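Local coordinates for protein 2-dehydropantoate 2-reductase (Enterococcus faecium, PDB 3WFI) that acts as a D-mandelate dehydrogenase, an NADH-binding, Rossmann-fold oxidoreductase of the ketopantoate reductase family, at residues B[214-219]-B[292-297]; B[1-6]-B[17-22]; B[255-258]-B[262-265]. One frame throughout, in Å; residues are numbered along the deposited sequence.

Interaction 1. Residues B[214-219]-B[292-297]; sequences AHKMVA and TPYCDF
Lys216 and Tyr294 form a water-bridged polar contact between two helices of the C-terminal domain, 214-231 and 293-308, at the face where the second subunit docks. Their side chains cross at about a right angle and only their ends meet: Lys216 NZ lies 3.2 Å from Tyr294 OH. One water joins the pair, accepting from Lys216 NZ at 2.9 Å and donating to Tyr294 OH at 3.0 Å. Lys216 gets there on a kinked chain; CG starts opposite the backbone N (chi1 169°), and bends at chi2 and chi4 swing the ammonium round toward the phenol. Closer to the backbone the touch is slight, with Tyr294 CD2 4.2 Å from Met217 O. Helix 214-231 also reaches the start of its neighbour through Glu224, whose carboxylate takes the backbone N-H groups of Tyr294 and Cys295. Glu300 of the second subunit completes the site, pairing with Lys216 in a salt bridge and with the Tyr294 hydroxyl in a hydrogen bond, while Phe297 of that subunit stacks on the Tyr294 ring. Cation, water, phenol and carboxylate thus make one polar cluster shared across the dimer interface, in which the lysine's charge is probably balanced by a glutamate of the partner chain.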
loop_
_atom_site.group_PDB
_atom_site.type_symbol
_atom_site.label_atom_id
_atom_site.label_comp_id
_atom_site.label_asym_id
_atom_site.label_seq_id
_atom_site.Cartn_x
_atom_site.Cartn_y
_atom_site.Cartn_z
ATOM N N ALA B 214 -5.044 -4.303 10.723
ATOM C CA ALA B 214 -3.749 -4.989 10.747
ATOM C C ALA B 214 -3.935 -6.492 10.491
ATOM O O ALA B 214 -3.183 -7.097 9.748
ATOM C CB ALA B 214 -3.018 -4.727 12.060
ATOM N N HIS B 215 -4.960 -7.086 11.079
ATOM C CA HIS B 215 -5.162 -8.519 10.913
ATOM C C HIS B 215 -5.420 -8.865 9.448
ATOM O O HIS B 215 -4.825 -9.785 8.914
ATOM C CB HIS B 215 -6.298 -9.044 11.798
ATOM C CG HIS B 215 -6.658 -10.463 11.498
ATOM N ND1 HIS B 215 -5.860 -11.520 11.873
ATOM C CD2 HIS B 215 -7.709 -11.000 10.837
ATOM C CE1 HIS B 215 -6.402 -12.649 11.453
ATOM N NE2 HIS B 215 -7.521 -12.361 10.815
ATOM N N LYS B 216 -6.297 -8.097 8.805
ATOM C CA LYS B 216 -6.597 -8.317 7.414
ATOM C C LYS B 216 -5.336 -8.173 6.548
ATOM O O LYS B 216 -5.102 -8.972 5.641
ATOM C CB LYS B 216 -7.696 -7.377 6.939
ATOM C CG LYS B 216 -7.902 -7.363 5.429
ATOM C CD LYS B 216 -8.383 -8.717 4.900
ATOM C CE LYS B 216 -8.933 -8.609 3.480
ATOM N NZ LYS B 216 -7.943 -8.020 2.551
ATOM N N MET B 217 -4.538 -7.156 6.813
ATOM C CA MET B 217 -3.357 -6.900 5.970
ATOM C C MET B 217 -2.311 -8.008 6.154
ATOM O O MET B 217 -1.739 -8.506 5.187
ATOM C CB MET B 217 -2.772 -5.529 6.288
ATOM C CG MET B 217 -3.687 -4.391 5.856
ATOM S SD MET B 217 -2.978 -2.740 6.061
ATOM C CE MET B 217 -2.920 -2.623 7.862
ATOM N N VAL B 218 -2.093 -8.396 7.402
ATOM C CA VAL B 218 -1.183 -9.489 7.721
ATOM C C VAL B 218 -1.681 -10.794 7.073
ATOM O O VAL B 218 -0.914 -11.484 6.418
ATOM C CB VAL B 218 -0.991 -9.647 9.258
ATOM C CG1 VAL B 218 -0.280 -10.958 9.607
ATOM C CG2 VAL B 218 -0.212 -8.457 9.811
ATOM N N ALA B 219 -2.964 -11.109 7.247
ATOM C CA ALA B 219 -3.523 -12.352 6.730
ATOM C C ALA B 219 -3.405 -12.440 5.229
ATOM O O ALA B 219 -3.074 -13.506 4.684
ATOM C CB ALA B 219 -4.976 -12.509 7.145
ATOM N N THR B 292 0.299 -11.816 -6.394
ATOM C CA THR B 292 0.831 -11.338 -5.122
ATOM C C THR B 292 0.697 -9.806 -4.979
ATOM O O THR B 292 1.675 -9.116 -4.718
ATOM C CB THR B 292 2.322 -11.712 -4.959
ATOM O OG1 THR B 292 3.072 -11.080 -6.000
ATOM C CG2 THR B 292 2.540 -13.231 -5.009
ATOM N N PRO B 293 -0.525 -9.286 -5.139
ATOM C CA PRO B 293 -0.724 -7.845 -5.216
ATOM C C PRO B 293 -0.325 -7.080 -3.960
ATOM O O PRO B 293 0.185 -5.972 -4.085
ATOM C CB PRO B 293 -2.222 -7.710 -5.478
ATOM C CG PRO B 293 -2.816 -8.970 -4.936
ATOM C CD PRO B 293 -1.800 -10.026 -5.221
ATOM N N TYR B 294 -0.562 -7.644 -2.773
ATOM C CA TYR B 294 -0.172 -6.940 -1.543
ATOM C C TYR B 294 1.357 -6.853 -1.442
ATOM O O TYR B 294 1.894 -5.828 -1.070
ATOM C CB TYR B 294 -0.781 -7.589 -0.278
ATOM C CG TYR B 294 -2.207 -7.155 0.052
ATOM C CD1 TYR B 294 -3.179 -7.023 -0.932
ATOM C CD2 TYR B 294 -2.569 -6.873 1.364
ATOM C CE1 TYR B 294 -4.469 -6.648 -0.615
ATOM C CE2 TYR B 294 -3.851 -6.485 1.699
ATOM C CZ TYR B 294 -4.801 -6.372 0.703
ATOM O OH TYR B 294 -6.083 -5.993 1.011
ATOM N N CYS B 295 2.063 -7.918 -1.809
ATOM C CA CYS B 295 3.537 -7.880 -1.839
ATOM C C CYS B 295 4.023 -6.887 -2.890
ATOM O O CYS B 295 4.967 -6.129 -2.638
ATOM C CB CYS B 295 4.134 -9.277 -2.089
ATOM S SG CYS B 295 4.041 -10.433 -0.697
ATOM N N ASP B 296 3.365 -6.865 -4.049
ATOM C CA ASP B 296 3.677 -5.873 -5.108
ATOM C C ASP B 296 3.506 -4.433 -4.575
ATOM O O ASP B 296 4.404 -3.598 -4.680
ATOM C CB ASP B 296 2.764 -6.063 -6.316
ATOM C CG ASP B 296 2.953 -7.419 -7.027
ATOM O OD1 ASP B 296 3.835 -8.239 -6.649
ATOM O OD2 ASP B 296 2.166 -7.678 -7.962
ATOM N N PHE B 297 2.337 -4.167 -4.009
ATOM C CA PHE B 297 1.952 -2.815 -3.543
ATOM C C PHE B 297 2.807 -2.349 -2.363
ATOM O O PHE B 297 3.269 -1.207 -2.343
ATOM C CB PHE B 297 0.467 -2.815 -3.164
ATOM C CG PHE B 297 -0.190 -1.451 -3.114
ATOM C CD1 PHE B 297 -1.498 -1.351 -2.667
ATOM C CD2 PHE B 297 0.447 -0.285 -3.544
ATOM C CE1 PHE B 297 -2.146 -0.139 -2.613
ATOM C CE2 PHE B 297 -0.201 0.934 -3.484
ATOM C CZ PHE B 297 -1.498 1.015 -3.018
HETATM O O HOH W 1 -7.894 -7.926 -0.321
#

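Interaction 2. Residues B[1-6]-B[17-22]; sequences MKIAIA and LMLHQS
Leu19 drops the fork of its side chain onto Ile3, and the methyl CD1 of Ile3 is what it meets. Ile3 CD1 lies 3.8 Å from Leu19 CD2 and 3.9 Å from Leu19 CD1, so both branches of the leucine touch it. The two side chains cross at about a right angle, end of the isoleucine against fork of the leucine. Ile3 reaches out because its chain is extended at the second torsion (chi2 169°), which carries CD1 away from the strand. Two residues along, Ile5 turns its own CD1 to the same leucine and comes within 4.2 Å of Leu19 CD1, a lighter touch at the other end of the footprint.

Around this apolar trio the next shell is equally greasy. Leu19 also rests on Val26 of strand 25-30 and Ile75 of strand 71-76, the strands flanking 2-6 in the sheet; Ile3 meets Ile75, and Ile5 meets Val26 and Leu28. Ile5 also touches the glycine-rich turn that follows the strand, consistent with a Rossmann GxGxxG motif (Gly7, Gly9, Gly12), and its side chain is about 8 Å from those of Met11 and Asp30, both of which bind NAD(+). Helix 10-21 laid over strand 2-6, with strand 25-30 alongside, is the first beta-alpha-beta unit of a Rossmann fold, with an aliphatic layer between helix and sheet.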
loop_
_atom_site.group_PDB
_atom_site.type_symbol
_atom_site.label_atom_id
_atom_site.label_comp_id
_atom_site.label_asym_id
_atom_site.label_seq_id
_atom_site.Cartn_x
_atom_site.Cartn_y
_atom_site.Cartn_z
ATOM N N MET B 1 37.655 -31.338 1.329
ATOM C CA MET B 1 36.974 -30.345 0.451
ATOM C C MET B 1 37.845 -29.119 0.171
ATOM O O MET B 1 38.638 -28.697 1.010
ATOM C CB MET B 1 35.645 -29.884 1.079
ATOM C CG MET B 1 34.561 -30.953 1.145
ATOM S SD MET B 1 32.949 -30.281 1.610
ATOM C CE MET B 1 33.223 -29.910 3.345
ATOM N N LYS B 2 37.679 -28.557 -1.022
ATOM C CA LYS B 2 38.094 -27.184 -1.297
ATOM C C LYS B 2 36.877 -26.312 -1.043
ATOM O O LYS B 2 35.842 -26.483 -1.691
ATOM C CB LYS B 2 38.553 -27.023 -2.744
ATOM C CG LYS B 2 39.912 -27.647 -3.056
ATOM C CD LYS B 2 40.172 -27.573 -4.570
ATOM C CE LYS B 2 41.199 -28.547 -5.123
ATOM N NZ LYS B 2 42.554 -28.231 -4.625
ATOM N N ILE B 3 36.998 -25.390 -0.095
ATOM C CA ILE B 3 35.859 -24.595 0.360
ATOM C C ILE B 3 36.158 -23.114 0.180
ATOM O O ILE B 3 37.247 -22.643 0.537
ATOM C CB ILE B 3 35.564 -24.873 1.842
ATOM C CG1 ILE B 3 35.451 -26.379 2.085
ATOM C CG2 ILE B 3 34.309 -24.140 2.292
ATOM C CD1 ILE B 3 35.434 -26.760 3.554
ATOM N N ALA B 4 35.229 -22.390 -0.426
ATOM C CA ALA B 4 35.303 -20.935 -0.476
ATOM C C ALA B 4 34.338 -20.369 0.559
ATOM O O ALA B 4 33.177 -20.788 0.643
ATOM C CB ALA B 4 34.961 -20.418 -1.861
ATOM N N ILE B 5 34.837 -19.418 1.342
ATOM C CA ILE B 5 34.034 -18.675 2.300
ATOM C C ILE B 5 33.728 -17.321 1.670
ATOM O O ILE B 5 34.596 -16.454 1.614
ATOM C CB ILE B 5 34.782 -18.477 3.628
ATOM C CG1 ILE B 5 35.265 -19.827 4.195
ATOM C CG2 ILE B 5 33.895 -17.767 4.651
ATOM C CD1 ILE B 5 34.170 -20.776 4.600
ATOM N N ALA B 6 32.511 -17.177 1.147
ATOM C CA ALA B 6 32.088 -15.973 0.404
ATOM C C ALA B 6 31.497 -14.996 1.399
ATOM O O ALA B 6 30.295 -15.042 1.699
ATOM C CB ALA B 6 31.068 -16.323 -0.653
ATOM N N LEU B 17 38.314 -20.636 9.745
ATOM C CA LEU B 17 39.320 -21.097 10.693
ATOM C C LEU B 17 39.083 -22.539 11.138
ATOM O O LEU B 17 40.005 -23.374 11.108
ATOM C CB LEU B 17 39.340 -20.193 11.916
ATOM C CG LEU B 17 40.460 -20.523 12.897
ATOM C CD1 LEU B 17 41.826 -20.320 12.252
ATOM C CD2 LEU B 17 40.313 -19.662 14.146
ATOM N N MET B 18 37.854 -22.837 11.547
ATOM C CA MET B 18 37.544 -24.160 12.060
ATOM C C MET B 18 37.712 -25.219 10.959
ATOM O O MET B 18 38.312 -26.270 11.191
ATOM C CB MET B 18 36.157 -24.193 12.673
ATOM C CG MET B 18 36.082 -23.378 13.952
ATOM S SD MET B 18 34.432 -23.233 14.623
ATOM C CE MET B 18 34.192 -24.845 15.359
ATOM N N LEU B 19 37.239 -24.915 9.759
ATOM C CA LEU B 19 37.392 -25.818 8.614
ATOM C C LEU B 19 38.852 -26.055 8.231
ATOM O O LEU B 19 39.237 -27.166 7.864
ATOM C CB LEU B 19 36.625 -25.279 7.404
ATOM C CG LEU B 19 35.111 -25.443 7.522
ATOM C CD1 LEU B 19 34.390 -24.531 6.539
ATOM C CD2 LEU B 19 34.707 -26.900 7.312
ATOM N N HIS B 20 39.645 -24.997 8.282
ATOM C CA HIS B 20 41.071 -25.066 8.007
ATOM C C HIS B 20 41.785 -25.965 9.009
ATOM O O HIS B 20 42.543 -26.860 8.613
ATOM C CB HIS B 20 41.672 -23.669 8.057
ATOM C CG HIS B 20 43.163 -23.667 8.070
ATOM N ND1 HIS B 20 43.891 -23.478 9.226
ATOM C CD2 HIS B 20 44.065 -23.856 7.083
ATOM C CE1 HIS B 20 45.178 -23.535 8.945
ATOM N NE2 HIS B 20 45.311 -23.762 7.651
ATOM N N GLN B 21 41.528 -25.734 10.290
ATOM C CA GLN B 21 42.169 -26.499 11.366
ATOM C C GLN B 21 42.031 -28.011 11.195
ATOM O O GLN B 21 42.930 -28.757 11.588
ATOM C CB GLN B 21 41.606 -26.129 12.744
ATOM C CG GLN B 21 41.982 -24.785 13.335
ATOM C CD GLN B 21 41.357 -24.605 14.703
ATOM O OE1 GLN B 21 40.269 -24.052 14.827
ATOM N NE2 GLN B 21 42.017 -25.115 15.734
ATOM N N SER B 22 40.909 -28.458 10.635
ATOM C CA SER B 22 40.625 -29.888 10.479
ATOM C C SER B 22 41.141 -30.483 9.163
ATOM O O SER B 22 40.874 -31.652 8.859
ATOM C CB SER B 22 39.122 -30.132 10.595
ATOM O OG SER B 22 38.646 -29.671 11.858
#

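Interaction 3. Residues B[255-258]-B[262-265]; sequences GLHY and YQDL
Tyr258 and Tyr262 lie side by side with their hydroxyls pointing the same way, where the loop that follows helix 238-246 runs into helix 260-267. This is a local turn into a helix, four residues from one tyrosine to the other, within the helical C-terminal domain of the ketopantoate reductase family.

The two rings meet obliquely, with planes 33° apart and centroids separated by 4.4 Å. The closest approach is made by Tyr258 CD1, which sits over the centre of the Tyr262 ring, 3.3 Å above its plane, and Tyr258 CE1 follows toward the phenol end, 3.6 Å from Tyr262 CZ. At the root of the pair, Tyr258 CB is 3.6 Å from Tyr262 CD2. The two side chains leave their backbones differently: in Tyr258 CG stands opposite the carbonyl carbon, whereas in Tyr262 it stands opposite the backbone N (chi1 -177°), and from these different starts they come to lie alongside each other. The far end of Tyr262 is held by its hydroxyl, hydrogen-bonded to Asp202, while its side chain also touches Thr199 of helix 194-201. Tyr258 in turn touches Asn204 and Glu207.

On the other flank Gln263 extends its chain back toward the loop. Its amide stands almost upright to the His257 ring, with the two planes 88° apart, and the side chains cross at about a right angle. The NAD(+)-binding Arg270 has its side chain about 6 Å from that of Gln263 and is salt-bridged to Asp264, which probably places this part of the helix near the coenzyme site. Gln263 NE2 faces two polar atoms of the loop, 3.3 Å from Tyr258 O and 3.4 Å from His257 NE2.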
loop_
_atom_site.group_PDB
_atom_site.type_symbol
_atom_site.label_atom_id
_atom_site.label_comp_id
_atom_site.label_asym_id
_atom_site.label_seq_id
_atom_site.Cartn_x
_atom_site.Cartn_y
_atom_site.Cartn_z
ATOM N N GLY B 255 6.533 -5.608 21.120
ATOM C CA GLY B 255 5.635 -4.648 20.469
ATOM C C GLY B 255 6.109 -3.202 20.431
ATOM O O GLY B 255 5.849 -2.482 19.461
ATOM N N LEU B 256 6.795 -2.760 21.486
ATOM C CA LEU B 256 7.257 -1.371 21.545
ATOM C C LEU B 256 8.434 -1.126 20.605
ATOM O O LEU B 256 8.787 0.012 20.366
ATOM C CB LEU B 256 7.604 -0.931 22.980
ATOM C CG LEU B 256 6.516 -0.398 23.921
ATOM C CD1 LEU B 256 5.121 -0.806 23.487
ATOM C CD2 LEU B 256 6.759 -0.779 25.381
ATOM N N HIS B 257 9.043 -2.197 20.098
ATOM C CA HIS B 257 10.155 -2.117 19.154
ATOM C C HIS B 257 9.665 -1.718 17.732
ATOM O O HIS B 257 8.582 -2.124 17.276
ATOM C CB HIS B 257 10.911 -3.467 19.255
ATOM C CG HIS B 257 12.117 -3.625 18.373
ATOM N ND1 HIS B 257 12.236 -4.642 17.441
ATOM C CD2 HIS B 257 13.294 -2.958 18.348
ATOM C CE1 HIS B 257 13.416 -4.563 16.852
ATOM N NE2 HIS B 257 14.075 -3.546 17.380
ATOM N N TYR B 258 10.413 -0.815 17.103
ATOM C CA TYR B 258 10.259 -0.514 15.682
ATOM C C TYR B 258 11.115 -1.518 14.913
ATOM O O TYR B 258 12.285 -1.708 15.245
ATOM C CB TYR B 258 10.704 0.914 15.363
ATOM C CG TYR B 258 9.784 1.982 15.902
ATOM C CD1 TYR B 258 8.769 2.521 15.107
ATOM C CD2 TYR B 258 9.917 2.454 17.209
ATOM C CE1 TYR B 258 7.918 3.502 15.589
ATOM C CE2 TYR B 258 9.062 3.431 17.705
ATOM C CZ TYR B 258 8.073 3.952 16.889
ATOM O OH TYR B 258 7.226 4.923 17.366
ATOM N N TYR B 262 12.111 -0.262 9.499
ATOM C CA TYR B 262 11.831 1.079 9.996
ATOM C C TYR B 262 13.128 1.773 10.437
ATOM O O TYR B 262 13.338 2.943 10.139
ATOM C CB TYR B 262 10.826 1.009 11.154
ATOM C CG TYR B 262 10.394 2.346 11.699
ATOM C CD1 TYR B 262 9.167 2.886 11.356
ATOM C CD2 TYR B 262 11.203 3.068 12.577
ATOM C CE1 TYR B 262 8.762 4.109 11.854
ATOM C CE2 TYR B 262 10.808 4.289 13.081
ATOM C CZ TYR B 262 9.588 4.807 12.711
ATOM O OH TYR B 262 9.177 6.023 13.185
ATOM N N GLN B 263 13.985 1.039 11.149
ATOM C CA GLN B 263 15.297 1.554 11.563
ATOM C C GLN B 263 16.145 1.923 10.354
ATOM O O GLN B 263 16.745 2.987 10.322
ATOM C CB GLN B 263 16.035 0.528 12.435
ATOM C CG GLN B 263 15.282 0.212 13.711
ATOM C CD GLN B 263 16.031 -0.693 14.654
ATOM O OE1 GLN B 263 17.104 -1.214 14.334
ATOM N NE2 GLN B 263 15.463 -0.887 15.836
ATOM N N ASP B 264 16.178 1.054 9.350
ATOM C CA ASP B 264 16.939 1.330 8.132
ATOM C C ASP B 264 16.482 2.625 7.454
ATOM O O ASP B 264 17.278 3.521 7.191
ATOM C CB ASP B 264 16.805 0.183 7.129
ATOM C CG ASP B 264 17.565 -1.075 7.548
ATOM O OD1 ASP B 264 18.430 -0.999 8.461
ATOM O OD2 ASP B 264 17.308 -2.138 6.923
ATOM N N LEU B 265 15.189 2.734 7.197
ATOM C CA LEU B 265 14.683 3.825 6.378
ATOM C C LEU B 265 14.418 5.098 7.174
ATOM O O LEU B 265 14.983 6.142 6.873
ATOM C CB LEU B 265 13.404 3.405 5.647
ATOM C CG LEU B 265 12.815 4.439 4.673
ATOM C CD1 LEU B 265 13.878 4.997 3.749
ATOM C CD2 LEU B 265 11.681 3.819 3.864
#

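How the interactions relate
Interaction 2 is wholly buried and purely aliphatic, built from one strand and helix of the N-terminal Rossmann domain. Interactions 1 and 3 both belong to the helical C-terminal domain, on the other side of the chain's centre, and both are richer in polar and aromatic groups. Interaction 1 joins helices distant in sequence and draws on the second subunit; it too is largely buried, but with an exposed lysine, whereas interaction 3 is a short-range, partly buried turn within one chain. Along the sequence, interaction 3 falls between the two segments of interaction 1, yet their centres are 19 Å apart. Interactions 2 and 3 each lie near coenzyme-binding residues, whereas interaction 1 serves the dimer interface.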